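Local coordinates for agenet domain-containing protein (Arabidopsis thaliana, PDB 6IE4) that probably binds the methylated tail of histone H3 through its tandem Agenet domains, at residues 120-125 with 138-143. Sequence-based numbering, arbitrary orientation.
Sequences GKFSVF and DELRFH
Leu140 turns its isobutyl end to strand 121-126, where CD1 meets Phe122 and also lies near Val124, while CD2 reaches Val124 alone. The setting is probably the second Agenet domain of the tandem pair, a curled antiparallel barrel of the SH3-like kind. The two strands are not paired with each other. Strand 121-126 lies between 107-117 and 131-136, while 140-142 pairs with 99-104, and the three side chains meet across the barrel interior. The nearest CA atoms, those of Phe122 and Leu140, stand 9.1 Å apart, so the side chains alone bridge the gap.

Phe122 and Val124 sit two residues apart and turn their CB atoms toward Leu140. Ser123 between them points away, and its OG is hydrogen-bonded to NE2 of Gln132. Leu140 has CG beside its backbone N (chi1 -50°), and its CD1 lies anti to CA (chi2 -176°), which carries that methyl to Phe122. Phe122 has the same first torsion, and its side chain meets that of Leu140 at a slant. CD1 of Leu140 comes obliquely to the CB end of the ring, 4.1 Å from CG of Phe122. CG2 of Val124 packs more loosely, 4.4 Å from CD2 of Leu140, with CD1 of Leu140 about as far away.

The contact is purely apolar and buried. Phe135 of strand 131-136 touches both Val124 and Leu140, and Ala102 adds to the cover over Leu140. On the next residue, Arg141 forms salt bridges with Glu21 and Asp101. The closest approach between the segments is 3.9 Å, from CD1 of Leu140 to CD1 of Phe122.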
# COMPACT_ATOMS: atom_id res chain seq x y z
N GLY A 120 3.76 -15.00 -17.66
CA GLY A 120 4.08 -14.56 -16.32
C GLY A 120 3.36 -13.30 -15.90
O GLY A 120 3.73 -12.72 -14.86
N LYS A 121 2.46 -12.77 -16.73
CA LYS A 121 1.78 -11.51 -16.49
C LYS A 121 0.33 -11.75 -16.07
O LYS A 121 -0.26 -12.80 -16.34
CB LYS A 121 1.83 -10.61 -17.73
CG LYS A 121 3.27 -10.21 -18.13
CD LYS A 121 3.30 -9.11 -19.18
CE LYS A 121 4.72 -8.56 -19.40
NZ LYS A 121 5.72 -9.58 -19.85
N PHE A 122 -0.23 -10.75 -15.40
CA PHE A 122 -1.58 -10.83 -14.89
C PHE A 122 -2.30 -9.54 -15.25
O PHE A 122 -1.67 -8.50 -15.47
CB PHE A 122 -1.59 -11.03 -13.36
CG PHE A 122 -0.69 -12.14 -12.91
CD1 PHE A 122 0.66 -11.91 -12.69
CD2 PHE A 122 -1.17 -13.43 -12.75
CE1 PHE A 122 1.49 -12.93 -12.30
CE2 PHE A 122 -0.34 -14.44 -12.36
CZ PHE A 122 0.99 -14.19 -12.14
N SER A 123 -3.62 -9.62 -15.25
CA SER A 123 -4.45 -8.45 -15.50
C SER A 123 -5.40 -8.33 -14.32
O SER A 123 -6.04 -9.32 -13.94
CB SER A 123 -5.23 -8.58 -16.84
OG SER A 123 -6.13 -7.50 -17.04
N VAL A 124 -5.53 -7.12 -13.79
CA VAL A 124 -5.98 -6.90 -12.42
C VAL A 124 -7.08 -5.85 -12.45
O VAL A 124 -6.89 -4.77 -13.01
CB VAL A 124 -4.82 -6.42 -11.52
CG1 VAL A 124 -5.34 -6.08 -10.12
CG2 VAL A 124 -3.70 -7.46 -11.43
N PHE A 125 -8.24 -6.18 -11.87
CA PHE A 125 -9.39 -5.27 -11.84
C PHE A 125 -9.47 -4.51 -10.53
O PHE A 125 -9.52 -5.12 -9.46
CB PHE A 125 -10.70 -6.02 -12.08
CG PHE A 125 -11.90 -5.14 -11.94
CD1 PHE A 125 -12.12 -4.12 -12.86
CD2 PHE A 125 -12.82 -5.33 -10.91
CE1 PHE A 125 -13.21 -3.29 -12.75
CE2 PHE A 125 -13.92 -4.50 -10.80
CZ PHE A 125 -14.11 -3.48 -11.73
N ASP A 138 6.24 -9.80 -10.27
CA ASP A 138 7.03 -9.13 -9.26
C ASP A 138 6.48 -7.74 -8.94
O ASP A 138 7.07 -7.03 -8.13
CB ASP A 138 8.47 -9.02 -9.74
CG ASP A 138 8.62 -8.00 -10.82
OD1 ASP A 138 7.86 -8.07 -11.81
OD2 ASP A 138 9.54 -7.16 -10.70
N GLU A 139 5.34 -7.35 -9.52
CA GLU A 139 4.69 -6.10 -9.18
C GLU A 139 3.49 -6.34 -8.29
O GLU A 139 2.84 -5.38 -7.85
CB GLU A 139 4.23 -5.35 -10.43
CG GLU A 139 5.24 -5.28 -11.56
CD GLU A 139 4.78 -4.37 -12.70
OE1 GLU A 139 4.83 -3.13 -12.51
OE2 GLU A 139 4.39 -4.88 -13.79
N LEU A 140 3.20 -7.60 -7.98
CA LEU A 140 2.09 -7.95 -7.12
C LEU A 140 2.57 -8.51 -5.80
O LEU A 140 3.66 -9.07 -5.68
CB LEU A 140 1.16 -8.98 -7.78
CG LEU A 140 0.73 -8.64 -9.19
CD1 LEU A 140 -0.24 -9.67 -9.65
CD2 LEU A 140 0.10 -7.27 -9.22
N ARG A 141 1.69 -8.39 -4.82
CA ARG A 141 1.85 -9.10 -3.58
C ARG A 141 0.48 -9.64 -3.19
O ARG A 141 -0.54 -9.18 -3.70
CB ARG A 141 2.43 -8.18 -2.51
CG ARG A 141 1.44 -7.22 -1.88
CD ARG A 141 2.15 -6.15 -1.06
NE ARG A 141 1.21 -5.19 -0.48
CZ ARG A 141 1.52 -4.41 0.55
NH1 ARG A 141 2.76 -4.43 1.02
NH2 ARG A 141 0.62 -3.56 1.05
N PHE A 142 0.47 -10.60 -2.28
CA PHE A 142 -0.78 -11.16 -1.81
C PHE A 142 -1.41 -10.15 -0.86
O PHE A 142 -0.72 -9.56 -0.02
CB PHE A 142 -0.54 -12.51 -1.13
CG PHE A 142 0.10 -13.55 -2.04
CD1 PHE A 142 -0.64 -14.15 -3.07
CD2 PHE A 142 1.45 -13.86 -1.93
CE1 PHE A 142 -0.05 -15.08 -3.93
CE2 PHE A 142 2.05 -14.78 -2.80
CZ PHE A 142 1.29 -15.40 -3.80
N HIS A 143 -2.70 -9.90 -1.04
CA HIS A 143 -3.37 -8.95 -0.18
C HIS A 143 -3.62 -9.58 1.19
O HIS A 143 -4.25 -10.64 1.29
CB HIS A 143 -4.69 -8.50 -0.78
CG HIS A 143 -5.42 -7.53 0.09
ND1 HIS A 143 -5.27 -6.16 -0.02
CD2 HIS A 143 -6.27 -7.73 1.13
CE1 HIS A 143 -6.03 -5.57 0.89
NE2 HIS A 143 -6.64 -6.50 1.60